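Local coordinates for uncharacterized protein (Bacteroides ovatus, PDB 4FXT) that is of unknown function but pairs an N-terminal domain of the transthyretin clan with a C-terminal domain of the E-set clan, at residues A20-L32 and I43-L57. Residues are numbered along the deposited sequence; the frame is centred on the assembly and turned at random.
Sequences AVGVRSGSSEFAL and IPVYIAQDGSYSVSL
L32 and I43 bond reciprocally through their backbones at the loop end of an antiparallel beta-hairpin, in a DUF3823 N-terminal domain assigned to the transthyretin clan. I43 N reaches L32 O at 2.7 Å, in the carbonyl plane, and L32 N is satisfied by I43 O. Further along, F30 N donates to V45 O, the return bond from V45 N to F30 O is weak, and I47 N gives its hydrogen to S28 O at 3.2 Å. Beyond the strands V23 N meets Q49 O from above the carbonyl plane, while one water accepts from G26 N and donates to I47 O. Between the sheets, I47 CD1 stands over the F30 ring, a CH-pi contact 3.8 Å from the centroid and 11° off the normal; L32 CD2 meets V45 CG2 and, on strand 52-57, L57 CD1. On the other face E29, its CG anti to the carbonyl carbon (chi1 -61°), runs alongside Y46. Replacing E29 with an alanine would probably uncover one edge of the Y46 ring and let it turn more freely. That edge is met near its plane by E29 OE2, 3.4 Å from Y46 CE1, with carboxylate and ring planes 77° apart.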
# COMPACT_ATOMS: atom_id res chain seq x y z
N ALA A 20 -3.22 -6.83 4.39
CA ALA A 20 -2.26 -5.73 4.52
C ALA A 20 -2.43 -4.75 3.36
O ALA A 20 -2.49 -5.18 2.20
CB ALA A 20 -0.84 -6.26 4.56
N VAL A 21 -2.61 -3.47 3.68
CA VAL A 21 -2.87 -2.41 2.71
C VAL A 21 -1.54 -1.97 2.08
O VAL A 21 -0.69 -1.40 2.76
CB VAL A 21 -3.62 -1.21 3.33
CG1 VAL A 21 -3.84 -0.12 2.30
CG2 VAL A 21 -4.96 -1.65 3.89
N GLY A 22 -1.43 -2.19 0.78
CA GLY A 22 -0.24 -1.83 0.01
C GLY A 22 -0.05 -0.33 -0.08
O GLY A 22 -1.02 0.42 -0.26
N VAL A 23 1.20 0.11 0.09
CA VAL A 23 1.41 1.53 -0.00
C VAL A 23 2.78 1.78 -0.66
O VAL A 23 3.48 0.81 -0.96
CB VAL A 23 1.27 2.17 1.40
CG1 VAL A 23 2.47 1.88 2.28
CG2 VAL A 23 1.04 3.65 1.26
N ARG A 24 3.11 3.07 -0.97
CA ARG A 24 4.40 3.41 -1.57
C ARG A 24 5.50 3.44 -0.45
O ARG A 24 5.29 4.04 0.62
CB ARG A 24 4.32 4.73 -2.33
CG ARG A 24 5.64 5.15 -2.95
CD ARG A 24 5.59 6.43 -3.75
NE ARG A 24 5.30 7.58 -2.91
CZ ARG A 24 6.21 8.34 -2.31
NH1 ARG A 24 7.51 8.07 -2.46
NH2 ARG A 24 5.84 9.36 -1.56
N SER A 25 6.66 2.79 -0.71
CA SER A 25 7.76 2.77 0.23
C SER A 25 8.21 4.19 0.46
O SER A 25 8.33 4.95 -0.50
CB SER A 25 8.91 1.88 -0.26
OG SER A 25 9.94 1.74 0.71
N GLY A 26 8.36 4.55 1.74
CA GLY A 26 8.75 5.86 2.23
C GLY A 26 7.70 6.94 2.10
O GLY A 26 8.06 8.11 1.92
N SER A 27 6.41 6.59 2.22
CA SER A 27 5.37 7.61 2.03
C SER A 27 4.39 7.74 3.21
O SER A 27 3.88 8.83 3.49
CB SER A 27 4.55 7.29 0.79
OG SER A 27 3.79 6.10 0.99
N SER A 28 4.11 6.59 3.85
CA SER A 28 3.10 6.51 4.90
C SER A 28 3.70 6.16 6.24
O SER A 28 4.71 5.44 6.34
CB SER A 28 2.06 5.46 4.51
OG SER A 28 1.55 5.84 3.24
N GLU A 29 3.05 6.70 7.29
CA GLU A 29 3.44 6.59 8.69
C GLU A 29 2.27 6.53 9.64
O GLU A 29 1.12 6.78 9.26
CB GLU A 29 4.27 7.83 9.08
CG GLU A 29 5.56 8.04 8.31
CD GLU A 29 6.23 9.39 8.48
OE1 GLU A 29 5.95 10.12 9.47
OE2 GLU A 29 7.06 9.71 7.60
N PHE A 30 2.61 6.23 10.90
CA PHE A 30 1.79 6.33 12.10
C PHE A 30 2.61 7.13 13.12
O PHE A 30 3.84 7.19 13.01
CB PHE A 30 1.30 4.98 12.67
CG PHE A 30 0.50 4.09 11.77
CD1 PHE A 30 -0.68 4.54 11.18
CD2 PHE A 30 0.80 2.74 11.67
CE1 PHE A 30 -1.44 3.69 10.36
CE2 PHE A 30 0.02 1.88 10.89
CZ PHE A 30 -1.08 2.36 10.22
N ALA A 31 1.97 7.78 14.07
CA ALA A 31 2.68 8.50 15.12
C ALA A 31 2.35 7.88 16.44
O ALA A 31 1.18 7.56 16.73
CB ALA A 31 2.34 9.98 15.10
N LEU A 32 3.39 7.67 17.24
CA LEU A 32 3.30 7.00 18.52
C LEU A 32 3.57 8.02 19.66
O LEU A 32 4.55 8.76 19.63
CB LEU A 32 4.30 5.85 18.47
CG LEU A 32 3.90 4.52 19.08
CD1 LEU A 32 2.45 4.17 18.79
CD2 LEU A 32 4.81 3.42 18.61
N ILE A 43 6.79 9.65 18.36
CA ILE A 43 7.68 8.66 17.76
C ILE A 43 7.15 8.28 16.38
O ILE A 43 6.02 7.81 16.28
CB ILE A 43 7.84 7.40 18.66
CG1 ILE A 43 8.33 7.78 20.06
CG2 ILE A 43 8.74 6.35 18.00
CD1 ILE A 43 8.38 6.64 21.07
N PRO A 44 7.94 8.44 15.30
CA PRO A 44 7.43 8.02 13.97
C PRO A 44 7.46 6.49 13.80
O PRO A 44 8.29 5.82 14.40
CB PRO A 44 8.38 8.70 12.98
CG PRO A 44 9.69 8.85 13.77
CD PRO A 44 9.33 8.96 15.23
N VAL A 45 6.55 5.95 12.98
CA VAL A 45 6.38 4.52 12.74
C VAL A 45 6.22 4.34 11.22
O VAL A 45 5.10 4.35 10.66
CB VAL A 45 5.22 3.87 13.56
CG1 VAL A 45 5.09 2.39 13.25
CG2 VAL A 45 5.42 4.07 15.06
N TYR A 46 7.36 4.15 10.56
CA TYR A 46 7.50 4.09 9.13
C TYR A 46 7.01 2.73 8.58
O TYR A 46 7.47 1.65 8.96
CB TYR A 46 8.95 4.35 8.76
CG TYR A 46 9.48 5.66 9.31
CD1 TYR A 46 9.10 6.88 8.75
CD2 TYR A 46 10.41 5.68 10.35
CE1 TYR A 46 9.63 8.09 9.21
CE2 TYR A 46 10.93 6.89 10.84
CZ TYR A 46 10.54 8.09 10.26
OH TYR A 46 11.01 9.30 10.71
N ILE A 47 6.01 2.82 7.69
CA ILE A 47 5.33 1.69 7.08
C ILE A 47 6.00 1.34 5.77
O ILE A 47 6.16 2.22 4.90
CB ILE A 47 3.82 2.03 6.88
CG1 ILE A 47 3.20 2.71 8.13
CG2 ILE A 47 2.99 0.82 6.37
CD1 ILE A 47 1.87 3.33 7.91
N ALA A 48 6.37 0.04 5.64
CA ALA A 48 6.98 -0.59 4.48
C ALA A 48 5.95 -0.71 3.35
O ALA A 48 4.74 -0.54 3.60
CB ALA A 48 7.55 -1.96 4.85
N GLN A 49 6.41 -0.95 2.10
CA GLN A 49 5.52 -1.00 0.91
C GLN A 49 4.46 -2.15 0.99
O GLN A 49 3.45 -2.09 0.28
CB GLN A 49 6.31 -1.15 -0.38
CG GLN A 49 7.16 -2.40 -0.42
CD GLN A 49 6.86 -3.16 -1.67
OE1 GLN A 49 6.66 -2.59 -2.80
NE2 GLN A 49 6.87 -4.49 -1.49
N ASP A 50 4.68 -3.18 1.85
CA ASP A 50 3.74 -4.28 1.97
C ASP A 50 2.74 -4.05 3.08
O ASP A 50 2.07 -5.01 3.50
CB ASP A 50 4.47 -5.61 2.21
CG ASP A 50 5.38 -5.72 3.41
OD1 ASP A 50 5.46 -4.73 4.20
OD2 ASP A 50 6.06 -6.77 3.55
N GLY A 51 2.69 -2.80 3.58
CA GLY A 51 1.82 -2.39 4.68
C GLY A 51 2.30 -2.73 6.08
O GLY A 51 1.66 -2.34 7.07
N SER A 52 3.43 -3.42 6.20
CA SER A 52 3.90 -3.80 7.54
C SER A 52 4.78 -2.67 8.16
O SER A 52 5.27 -1.80 7.44
CB SER A 52 4.69 -5.10 7.49
OG SER A 52 5.87 -4.92 6.74
N TYR A 53 4.96 -2.70 9.50
CA TYR A 53 5.81 -1.78 10.22
C TYR A 53 6.52 -2.50 11.38
O TYR A 53 6.07 -3.56 11.84
CB TYR A 53 4.98 -0.60 10.73
CG TYR A 53 4.10 -0.97 11.92
CD1 TYR A 53 4.59 -0.90 13.23
CD2 TYR A 53 2.79 -1.41 11.73
CE1 TYR A 53 3.80 -1.26 14.31
CE2 TYR A 53 1.99 -1.78 12.81
CZ TYR A 53 2.50 -1.71 14.10
OH TYR A 53 1.73 -2.05 15.18
N SER A 54 7.63 -1.91 11.86
CA SER A 54 8.43 -2.34 13.03
C SER A 54 9.07 -1.14 13.61
O SER A 54 9.50 -0.26 12.84
CB SER A 54 9.47 -3.40 12.68
OG SER A 54 10.50 -2.85 11.87
N VAL A 55 9.09 -1.04 14.95
CA VAL A 55 9.63 0.12 15.67
C VAL A 55 10.12 -0.39 17.01
O VAL A 55 9.40 -1.15 17.66
CB VAL A 55 8.58 1.28 15.79
CG1 VAL A 55 7.25 0.83 16.42
CG2 VAL A 55 9.15 2.52 16.48
N SER A 56 11.37 -0.04 17.40
CA SER A 56 11.86 -0.46 18.72
C SER A 56 11.48 0.63 19.71
O SER A 56 11.59 1.84 19.43
CB SER A 56 13.36 -0.76 18.74
OG SER A 56 14.13 0.41 18.54
N LEU A 57 10.92 0.20 20.84
CA LEU A 57 10.40 1.06 21.89
C LEU A 57 10.75 0.57 23.27
O LEU A 57 10.98 -0.63 23.45
CB LEU A 57 8.87 1.11 21.80
CG LEU A 57 8.20 1.55 20.53
CD1 LEU A 57 6.76 1.13 20.54
CD2 LEU A 57 8.34 3.02 20.30
O HOH W 1 8.51 3.52 4.41